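Putative fimbrium tip subunit Fim1C (Bacteroides ovatus, PDB 4EPS) probably forms part of the tip of a fimbrium, a class of cell-surface filament that mediates adhesion and biofilm formation. Local coordinates at residues 119-129 and 217-225; 328-338 and 424-432. One frame throughout, in Å; residues are numbered along the deposited sequence. Where two conformers were deposited one is given.

Interaction 1 (119-129 and 217-225). With GOL (glycerol), chain I.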
loop_
_atom_site.group_PDB
_atom_site.type_symbol
_atom_site.label_atom_id
_atom_site.label_comp_id
_atom_site.label_asym_id
_atom_site.label_seq_id
_atom_site.Cartn_x
_atom_site.Cartn_y
_atom_site.Cartn_z
ATOM N N LEU A 119 30.644 -39.241 -8.950
ATOM C CA LEU A 119 29.993 -38.041 -8.468
ATOM C C LEU A 119 29.439 -38.284 -7.086
ATOM O O LEU A 119 28.816 -39.319 -6.842
ATOM C CB LEU A 119 28.881 -37.748 -9.478
ATOM C CG LEU A 119 28.370 -36.369 -9.639
ATOM C CD1 LEU A 119 29.463 -35.426 -10.168
ATOM C CD2 LEU A 119 27.223 -36.400 -10.586
ATOM N N THR A 120 29.703 -37.365 -6.155
ATOM C CA THR A 120 29.169 -37.466 -4.795
ATOM C C THR A 120 28.099 -36.390 -4.596
ATOM O O THR A 120 27.981 -35.468 -5.406
ATOM C CB THR A 120 30.275 -37.341 -3.737
ATOM O OG1 THR A 120 30.597 -35.962 -3.581
ATOM C CG2 THR A 120 31.519 -38.205 -4.055
ATOM N N THR A 121 27.362 -36.486 -3.495
ATOM C CA THR A 121 26.311 -35.522 -3.203
ATOM C C THR A 121 26.837 -34.401 -2.281
ATOM O O THR A 121 26.032 -33.622 -1.764
ATOM C CB THR A 121 25.099 -36.248 -2.622
ATOM O OG1 THR A 121 25.512 -37.012 -1.491
ATOM C CG2 THR A 121 24.385 -37.152 -3.653
ATOM N N GLU A 122 28.175 -34.300 -2.107
ATOM C CA GLU A 122 28.806 -33.242 -1.291
ATOM C C GLU A 122 29.320 -32.152 -2.244
ATOM O O GLU A 122 30.399 -32.282 -2.835
ATOM C CB GLU A 122 29.918 -33.838 -0.400
ATOM C CG GLU A 122 29.372 -34.599 0.804
ATOM C CD GLU A 122 28.492 -33.780 1.736
ATOM O OE1 GLU A 122 28.911 -32.670 2.148
ATOM O OE2 GLU A 122 27.359 -34.230 2.023
ATOM N N GLN A 123 28.475 -31.136 -2.496
ATOM C CA GLN A 123 28.794 -30.100 -3.483
ATOM C C GLN A 123 28.507 -28.692 -2.927
ATOM O O GLN A 123 28.339 -27.755 -3.702
ATOM C CB GLN A 123 27.939 -30.347 -4.771
ATOM C CG GLN A 123 28.237 -31.681 -5.504
ATOM C CD GLN A 123 27.250 -31.957 -6.620
ATOM O OE1 GLN A 123 26.741 -31.033 -7.261
ATOM N NE2 GLN A 123 27.017 -33.241 -6.925
ATOM N N SER A 124 28.487 -28.549 -1.589
ATOM C CA SER A 124 28.046 -27.344 -0.872
ATOM C C SER A 124 28.980 -26.122 -0.999
ATOM O O SER A 124 28.593 -25.044 -0.571
ATOM C CB SER A 124 27.789 -27.649 0.602
ATOM O OG SER A 124 28.993 -28.065 1.222
ATOM N N ASP A 125 30.167 -26.261 -1.577
ATOM C CA ASP A 125 30.993 -25.076 -1.790
ATOM C C ASP A 125 31.529 -25.072 -3.218
ATOM O O ASP A 125 31.472 -26.111 -3.897
ATOM C CB ASP A 125 32.117 -24.941 -0.742
ATOM C CG ASP A 125 33.028 -26.136 -0.662
ATOM O OD1 ASP A 125 33.804 -26.349 -1.606
ATOM O OD2 ASP A 125 32.956 -26.868 0.346
ATOM N N GLN A 126 32.023 -23.901 -3.684
ATOM C CA GLN A 126 32.516 -23.733 -5.052
ATOM C C GLN A 126 33.535 -24.786 -5.424
ATOM O O GLN A 126 33.394 -25.353 -6.500
ATOM C CB GLN A 126 33.079 -22.326 -5.310
ATOM C CG GLN A 126 31.957 -21.308 -5.548
ATOM C CD GLN A 126 32.435 -19.943 -5.985
ATOM O OE1 GLN A 126 33.047 -19.189 -5.214
ATOM N NE2 GLN A 126 32.112 -19.571 -7.217
ATOM N N LYS A 127 34.500 -25.112 -4.528
ATOM C CA LYS A 127 35.523 -26.121 -4.822
ATOM C C LYS A 127 34.955 -27.536 -4.893
ATOM O O LYS A 127 35.371 -28.290 -5.758
ATOM C CB LYS A 127 36.675 -26.095 -3.799
ATOM C CG LYS A 127 37.657 -24.959 -4.065
ATOM C CD LYS A 127 39.011 -25.193 -3.396
ATOM C CE LYS A 127 40.140 -24.450 -4.082
ATOM N NZ LYS A 127 40.068 -22.976 -3.881
ATOM N N ALA A 128 34.058 -27.915 -3.967
ATOM C CA ALA A 128 33.481 -29.271 -3.957
ATOM C C ALA A 128 32.635 -29.505 -5.230
ATOM O O ALA A 128 32.610 -30.605 -5.761
ATOM C CB ALA A 128 32.633 -29.466 -2.716
ATOM N N TYR A 129 31.978 -28.452 -5.724
ATOM C CA TYR A 129 31.165 -28.536 -6.936
ATOM C C TYR A 129 32.070 -28.602 -8.185
ATOM O O TYR A 129 31.909 -29.504 -9.025
ATOM C CB TYR A 129 30.249 -27.312 -6.994
ATOM C CG TYR A 129 29.331 -27.263 -8.200
ATOM C CD1 TYR A 129 29.783 -26.775 -9.424
ATOM C CD2 TYR A 129 28.005 -27.683 -8.110
ATOM C CE1 TYR A 129 28.942 -26.716 -10.534
ATOM C CE2 TYR A 129 27.147 -27.599 -9.205
ATOM C CZ TYR A 129 27.624 -27.130 -10.417
ATOM O OH TYR A 129 26.782 -26.994 -11.492
ATOM N N GLU A 217 18.951 -20.195 -5.204
ATOM C CA GLU A 217 18.534 -21.494 -5.730
ATOM C C GLU A 217 19.625 -22.499 -5.410
ATOM O O GLU A 217 20.785 -22.107 -5.168
ATOM C CB GLU A 217 18.208 -21.421 -7.256
ATOM C CG GLU A 217 19.400 -21.213 -8.154
ATOM C CD GLU A 217 19.123 -21.020 -9.635
ATOM O OE1 GLU A 217 17.959 -20.769 -10.019
ATOM O OE2 GLU A 217 20.099 -21.098 -10.413
ATOM N N TYR A 218 19.249 -23.786 -5.380
ATOM C CA TYR A 218 20.177 -24.877 -5.077
ATOM C C TYR A 218 20.476 -25.642 -6.335
ATOM O O TYR A 218 19.552 -25.874 -7.124
ATOM C CB TYR A 218 19.596 -25.840 -4.031
ATOM C CG TYR A 218 19.337 -25.189 -2.690
ATOM C CD1 TYR A 218 18.183 -24.439 -2.470
ATOM C CD2 TYR A 218 20.268 -25.282 -1.654
ATOM C CE1 TYR A 218 17.931 -23.847 -1.228
ATOM C CE2 TYR A 218 20.026 -24.687 -0.409
ATOM C CZ TYR A 218 18.857 -23.974 -0.207
ATOM O OH TYR A 218 18.611 -23.357 0.994
ATOM N N ARG A 219 21.738 -26.035 -6.522
ATOM C CA ARG A 219 22.190 -26.776 -7.716
ATOM C C ARG A 219 22.915 -28.023 -7.301
ATOM O O ARG A 219 23.675 -28.013 -6.335
ATOM C CB ARG A 219 23.081 -25.885 -8.613
ATOM C CG ARG A 219 22.304 -24.672 -9.134
ATOM C CD ARG A 219 22.885 -24.043 -10.383
ATOM N NE ARG A 219 24.076 -23.234 -10.119
ATOM C CZ ARG A 219 24.075 -21.927 -9.865
ATOM N NH1 ARG A 219 22.926 -21.249 -9.805
ATOM N NH2 ARG A 219 25.215 -21.290 -9.651
ATOM N N LEU A 220 22.662 -29.125 -8.006
ATOM C CA LEU A 220 23.288 -30.391 -7.684
ATOM C C LEU A 220 23.580 -31.156 -8.953
ATOM O O LEU A 220 22.645 -31.476 -9.686
ATOM C CB LEU A 220 22.347 -31.220 -6.774
ATOM C CG LEU A 220 22.873 -32.580 -6.319
ATOM C CD1 LEU A 220 23.932 -32.399 -5.209
ATOM C CD2 LEU A 220 21.739 -33.415 -5.774
ATOM N N LEU A 221 24.855 -31.467 -9.199
ATOM C CA LEU A 221 25.217 -32.312 -10.338
ATOM C C LEU A 221 24.773 -33.750 -10.077
ATOM O O LEU A 221 24.915 -34.240 -8.947
ATOM C CB LEU A 221 26.733 -32.286 -10.602
ATOM C CG LEU A 221 27.306 -30.925 -10.998
ATOM C CD1 LEU A 221 28.806 -30.897 -10.718
ATOM C CD2 LEU A 221 26.994 -30.591 -12.459
ATOM N N ARG A 222 24.212 -34.413 -11.118
ATOM C CA ARG A 222 23.729 -35.800 -11.065
ATOM C C ARG A 222 24.200 -36.557 -12.290
ATOM O O ARG A 222 24.453 -35.953 -13.335
ATOM C CB ARG A 222 22.179 -35.855 -10.994
ATOM C CG ARG A 222 21.535 -35.129 -9.763
ATOM C CD ARG A 222 21.802 -35.830 -8.445
ATOM N NE ARG A 222 21.234 -37.185 -8.401
ATOM C CZ ARG A 222 21.669 -38.165 -7.616
ATOM N NH1 ARG A 222 22.718 -37.975 -6.819
ATOM N NH2 ARG A 222 21.075 -39.354 -7.640
ATOM N N LYS A 223 24.358 -37.870 -12.164
ATOM C CA LYS A 223 24.759 -38.672 -13.322
ATOM C C LYS A 223 23.628 -38.695 -14.345
ATOM O O LYS A 223 22.462 -38.797 -13.958
ATOM C CB LYS A 223 25.131 -40.090 -12.905
ATOM C CG LYS A 223 26.526 -40.196 -12.312
ATOM C CD LYS A 223 26.783 -41.609 -11.825
ATOM C CE LYS A 223 28.187 -41.774 -11.309
ATOM N NZ LYS A 223 28.399 -43.109 -10.680
ATOM N N PRO A 224 23.926 -38.557 -15.647
ATOM C CA PRO A 224 22.844 -38.645 -16.651
ATOM C C PRO A 224 22.102 -39.979 -16.542
ATOM O O PRO A 224 22.705 -41.000 -16.179
ATOM C CB PRO A 224 23.595 -38.538 -17.985
ATOM C CG PRO A 224 24.857 -37.802 -17.630
ATOM C CD PRO A 224 25.243 -38.365 -16.297
ATOM N N SER A 225 20.778 -39.948 -16.780
ATOM C CA SER A 225 19.887 -41.129 -16.718
ATOM C C SER A 225 19.669 -41.654 -15.283
ATOM O O SER A 225 19.007 -42.678 -15.132
ATOM C CB SER A 225 20.385 -42.263 -17.623
ATOM O OG SER A 225 20.374 -41.839 -18.976
HETATM C C1 GOL I . 30.941 -23.460 -8.481
HETATM O O1 GOL I . 32.292 -23.258 -8.873
HETATM C C2 GOL I . 29.980 -22.680 -9.350
HETATM O O2 GOL I . 30.347 -22.832 -10.729
HETATM C C3 GOL I . 28.603 -23.260 -9.122
HETATM O O3 GOL I . 27.650 -22.717 -10.028
HETATM O O HOH W 1 29.148 -41.911 -8.248
HETATM O O HOH W 2 24.988 -36.132 -6.945
HETATM O O HOH W 3 26.056 -24.372 -11.449
#

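Interaction 2 (328-338 and 424-432)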
loop_
_atom_site.group_PDB
_atom_site.type_symbol
_atom_site.label_atom_id
_atom_site.label_comp_id
_atom_site.label_asym_id
_atom_site.label_seq_id
_atom_site.Cartn_x
_atom_site.Cartn_y
_atom_site.Cartn_z
ATOM N N HIS A 328 26.202 -4.783 7.692
ATOM C CA HIS A 328 24.864 -5.181 7.258
ATOM C C HIS A 328 24.217 -3.994 6.573
ATOM O O HIS A 328 23.224 -3.460 7.085
ATOM C CB HIS A 328 24.025 -5.689 8.460
ATOM C CG HIS A 328 24.586 -6.916 9.103
ATOM N ND1 HIS A 328 25.382 -6.838 10.237
ATOM C CD2 HIS A 328 24.496 -8.211 8.720
ATOM C CE1 HIS A 328 25.730 -8.086 10.523
ATOM N NE2 HIS A 328 25.227 -8.952 9.638
ATOM N N PRO A 329 24.767 -3.556 5.401
ATOM C CA PRO A 329 24.244 -2.340 4.738
ATOM C C PRO A 329 22.797 -2.428 4.278
ATOM O O PRO A 329 22.188 -1.399 3.989
ATOM C CB PRO A 329 25.176 -2.177 3.521
ATOM C CG PRO A 329 25.715 -3.560 3.269
ATOM C CD PRO A 329 25.919 -4.109 4.645
ATOM N N ASN A 330 22.253 -3.640 4.207
ATOM C CA ASN A 330 20.883 -3.807 3.751
ATOM C C ASN A 330 19.867 -3.679 4.916
ATOM O O ASN A 330 18.673 -3.559 4.663
ATOM C CB ASN A 330 20.743 -5.154 3.016
ATOM C CG ASN A 330 21.832 -5.402 1.969
ATOM O OD1 ASN A 330 22.279 -4.493 1.253
ATOM N ND2 ASN A 330 22.265 -6.649 1.827
ATOM N N CYS A 331 20.333 -3.638 6.180
ATOM C CA CYS A 331 19.416 -3.544 7.340
ATOM C C CYS A 331 18.999 -2.100 7.637
ATOM O O CYS A 331 19.438 -1.490 8.600
ATOM C CB CYS A 331 20.044 -4.238 8.550
ATOM S SG CYS A 331 20.246 -6.030 8.332
ATOM N N VAL A 332 18.134 -1.557 6.776
ATOM C CA VAL A 332 17.690 -0.149 6.815
ATOM C C VAL A 332 16.179 -0.042 7.036
ATOM O O VAL A 332 15.617 1.023 6.811
ATOM C CB VAL A 332 18.102 0.527 5.461
ATOM C CG1 VAL A 332 19.632 0.528 5.291
ATOM C CG2 VAL A 332 17.421 -0.159 4.257
ATOM N N HIS A 333 15.516 -1.138 7.460
ATOM C CA HIS A 333 14.054 -1.151 7.608
ATOM C C HIS A 333 13.586 -0.961 9.049
ATOM O O HIS A 333 12.528 -0.371 9.276
ATOM C CB HIS A 333 13.477 -2.467 7.056
ATOM C CG HIS A 333 13.921 -2.732 5.652
ATOM N ND1 HIS A 333 14.988 -3.567 5.379
ATOM C CD2 HIS A 333 13.462 -2.207 4.491
ATOM C CE1 HIS A 333 15.130 -3.549 4.061
ATOM N NE2 HIS A 333 14.231 -2.745 3.485
ATOM N N GLY A 334 14.343 -1.475 10.006
ATOM C CA GLY A 334 13.923 -1.292 11.386
ATOM C C GLY A 334 14.585 -2.225 12.364
ATOM O O GLY A 334 15.622 -2.828 12.066
ATOM N N LEU A 335 13.989 -2.296 13.560
ATOM C CA LEU A 335 14.503 -3.118 14.642
ATOM C C LEU A 335 13.403 -4.066 15.100
ATOM O O LEU A 335 12.219 -3.700 15.090
ATOM C CB LEU A 335 14.946 -2.214 15.842
ATOM C CG LEU A 335 16.034 -1.173 15.563
ATOM C CD1 LEU A 335 16.276 -0.299 16.803
ATOM C CD2 LEU A 335 17.363 -1.839 15.172
ATOM N N VAL A 336 13.817 -5.210 15.598
ATOM C CA VAL A 336 12.944 -6.245 16.149
ATOM C C VAL A 336 13.394 -6.542 17.562
ATOM O O VAL A 336 14.581 -6.728 17.798
ATOM C CB VAL A 336 12.987 -7.541 15.264
ATOM C CG1 VAL A 336 12.384 -8.759 15.985
ATOM C CG2 VAL A 336 12.296 -7.317 13.914
HETATM N N MSE A 337 12.436 -6.696 18.475
HETATM C CA MSE A 337 12.741 -7.149 19.833
HETATM C C MSE A 337 12.365 -8.630 19.953
HETATM O O MSE A 337 11.273 -9.030 19.555
HETATM C CB MSE A 337 11.996 -6.331 20.887
HETATM C CG MSE A 337 12.433 -6.717 22.311
HETATM SE SE MSE A 337 11.486 -5.657 23.624
HETATM C CE MSE A 337 9.729 -6.355 23.280
ATOM N N SER A 338 13.231 -9.406 20.582
ATOM C CA SER A 338 13.063 -10.835 20.790
ATOM C C SER A 338 11.846 -11.171 21.635
ATOM O O SER A 338 11.570 -10.463 22.593
ATOM C CB SER A 338 14.305 -11.382 21.519
ATOM O OG SER A 338 14.407 -10.876 22.863
ATOM N N SER A 424 19.244 -14.919 8.115
ATOM C CA SER A 424 20.593 -14.595 7.606
ATOM C C SER A 424 20.692 -13.157 7.085
ATOM O O SER A 424 21.775 -12.569 7.094
ATOM C CB SER A 424 20.964 -15.569 6.475
ATOM O OG SER A 424 20.044 -15.436 5.395
ATOM N N ILE A 425 19.567 -12.578 6.652
ATOM C CA ILE A 425 19.538 -11.211 6.110
ATOM C C ILE A 425 19.572 -10.128 7.211
ATOM O O ILE A 425 19.655 -8.949 6.885
ATOM C CB ILE A 425 18.305 -11.011 5.197
ATOM C CG1 ILE A 425 16.970 -11.290 5.958
ATOM C CG2 ILE A 425 18.469 -11.885 3.908
ATOM C CD1 ILE A 425 15.705 -10.875 5.236
ATOM N N THR A 426 19.492 -10.517 8.476
ATOM C CA THR A 426 19.501 -9.552 9.599
ATOM C C THR A 426 20.885 -9.430 10.244
ATOM O O THR A 426 21.815 -10.161 9.902
ATOM C CB THR A 426 18.460 -9.972 10.675
ATOM O OG1 THR A 426 18.926 -11.131 11.391
ATOM C CG2 THR A 426 17.063 -10.182 10.091
ATOM N N THR A 427 20.997 -8.528 11.252
ATOM C CA THR A 427 22.237 -8.341 11.992
ATOM C C THR A 427 22.565 -9.531 12.879
ATOM O O THR A 427 23.701 -9.669 13.321
ATOM C CB THR A 427 22.086 -7.100 12.935
ATOM O OG1 THR A 427 21.014 -7.350 13.859
ATOM C CG2 THR A 427 21.844 -5.800 12.192
ATOM N N GLY A 428 21.543 -10.298 13.242
ATOM C CA GLY A 428 21.636 -11.291 14.293
ATOM C C GLY A 428 21.279 -10.566 15.597
ATOM O O GLY A 428 21.171 -9.329 15.624
ATOM N N TRP A 429 21.066 -11.313 16.667
ATOM C CA TRP A 429 20.655 -10.761 17.963
ATOM C C TRP A 429 21.807 -10.047 18.712
ATOM O O TRP A 429 22.940 -10.552 18.758
ATOM C CB TRP A 429 20.104 -11.879 18.875
ATOM C CG TRP A 429 18.847 -12.551 18.377
ATOM C CD1 TRP A 429 18.695 -13.877 18.058
ATOM C CD2 TRP A 429 17.553 -11.945 18.196
ATOM N NE1 TRP A 429 17.394 -14.128 17.694
ATOM C CE2 TRP A 429 16.671 -12.961 17.760
ATOM C CE3 TRP A 429 17.050 -10.639 18.376
ATOM C CZ2 TRP A 429 15.318 -12.716 17.501
ATOM C CZ3 TRP A 429 15.712 -10.392 18.099
ATOM C CH2 TRP A 429 14.856 -11.422 17.677
ATOM N N TYR A 430 21.488 -8.926 19.364
ATOM C CA TYR A 430 22.463 -8.216 20.205
ATOM C C TYR A 430 21.743 -7.583 21.408
ATOM O O TYR A 430 20.540 -7.349 21.353
ATOM C CB TYR A 430 23.262 -7.152 19.415
ATOM C CG TYR A 430 22.401 -6.095 18.753
ATOM C CD1 TYR A 430 21.974 -4.962 19.461
ATOM C CD2 TYR A 430 21.940 -6.263 17.450
ATOM C CE1 TYR A 430 21.124 -4.024 18.875
ATOM C CE2 TYR A 430 21.115 -5.317 16.848
ATOM C CZ TYR A 430 20.705 -4.204 17.567
ATOM O OH TYR A 430 19.910 -3.277 16.957
ATOM N N VAL A 431 22.493 -7.264 22.469
ATOM C CA VAL A 431 21.928 -6.565 23.643
ATOM C C VAL A 431 21.750 -5.106 23.219
ATOM O O VAL A 431 22.726 -4.463 22.818
ATOM C CB VAL A 431 22.796 -6.704 24.922
ATOM C CG1 VAL A 431 22.224 -5.865 26.069
ATOM C CG2 VAL A 431 22.932 -8.178 25.355
ATOM N N PRO A 432 20.522 -4.555 23.272
ATOM C CA PRO A 432 20.334 -3.172 22.809
ATOM C C PRO A 432 21.140 -2.176 23.617
ATOM O O PRO A 432 21.374 -2.398 24.802
ATOM C CB PRO A 432 18.816 -2.930 23.010
ATOM C CG PRO A 432 18.415 -3.941 24.087
ATOM C CD PRO A 432 19.248 -5.151 23.736
#

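Interaction 1 (119-129 and 217-225)
Gln123 and Leu220 bring their CA atoms within 6.9 Å of each other, and Leu119 lies nearest Arg222, so the irregular 119-125 loop runs against the direction of strand 217-222; no backbone hydrogen bond joins the two. A side chain does that work, its carboxamide taking the place of a neighbouring strand's backbone. The amide of Gln123 grips both backbone polar atoms of Leu221: Leu221 N meets a lone pair of Gln123 OE1 at 2.7 Å, while Gln123 NE2 gives a 3.1 Å bond to Leu221 O. A second bond from Gln123 NE2, 2.9 Å to Thr120 O and nearly straight at 171°, fixes the amide's rotation. A leucine in its place would probably leave Leu221 N and O without these mates and the 119-125 loop less firmly tied to the strand.

Leu221 CD1 lies over the centre of one face of the Tyr129 ring, a CH-pi contact 4.0 Å from its centroid; carbon C3 of a glycerol, probably from the crystallisation liquor, lies over the opposite face. With CG anti to the backbone N (chi1 -180°), the tyrosine ring reaches the strand, where its OH shares a water with Arg219 NE. Arg219 NH2 donates to glycerol O3, while NH1 makes salt bridges to Glu217 and Asp212. Leu119 CD2 rides over the backbone, 3.5 Å from Arg222 C. Within the fimbrillin-like region, strand 217-222 pairs antiparallel with strands 148-174 and 206-212; Leu119 and Tyr129 also rest on Met159 and Leu161 of the former, while Thr121 and Gln123 bond through their backbones to Ser208 of the latter.

Interaction 2 (328-338 and 424-432)
His328 presents a ring face to the backbone of Thr427, whose CA stands 3.7 Å from the ring centroid and almost exactly on the normal, a CH-pi contact made by a main-chain carbon. The indole of Trp429 is met on one face by Ser338 CB, 4.1 Å from the centroid of the six-membered ring and displaced towards the rim, and at its edge by Val336 O, 3.8 Å from CZ3; Val336 CG1 adds an apolar touch at CH2. Tyr430 carries Thr427 OG1 at its ring edge, and its OH approaches Leu335 CD2 to 3.4 Å, the two side chains crossing at about a right angle.

Segment 328-338 changes character along its length. A type I turn from His328 to Cys331 and an inverse gamma turn centred on Cys331 lead into strand 334-338 of a six-stranded antiparallel sheet, which opens with a classic beta bulge where His333 and Gly334 both face Phe510. In the turn, Cys331 holds SG beside its own backbone N (chi1 -65°), which brings the sulfur to 3.3 Å from Ile425 O.

No hydrogen bond crosses between 328-338 and 424-432; the polar ends are paired with other residues. Trp429 NE1 donates to Phe420 O, Tyr430 OH pairs with Glu436, and Ser338 OG bonds to Tyr340 O and Phe506 N. Thr427 OG1 donates to Gly428 O at 2.7 Å, on a lone pair, and is also bonded to Gly509 N. Leu508 of the adjoining strand 502-509 touches Val336, Thr427 and Trp429, while Cys416 of helix 408-419 reaches Trp429 and Ser338.

Overall arrangement
From the N terminus, the chain first reaches 119-129 and returns to it at 217-225, so interaction 1 closes an excursion of 87 residues rich in strand, which includes the long strand 148-174. Only afterwards does the chain enter 328-338; interaction 2 then closes 85 residues that are mostly helix and loop, among them helices 389-403 and 408-419. The two closures therefore stand in series, neither nested nor crossed. The centres of interaction 1 and interaction 2 lie about 33 Å apart, and their nearest atoms about 9 Å. One ties a loop and short helix to strands of the fimbrillin-like region; the other joins the sheet holding the C-terminal strand 502-509 to the connection between helices 408-419 and 434-438.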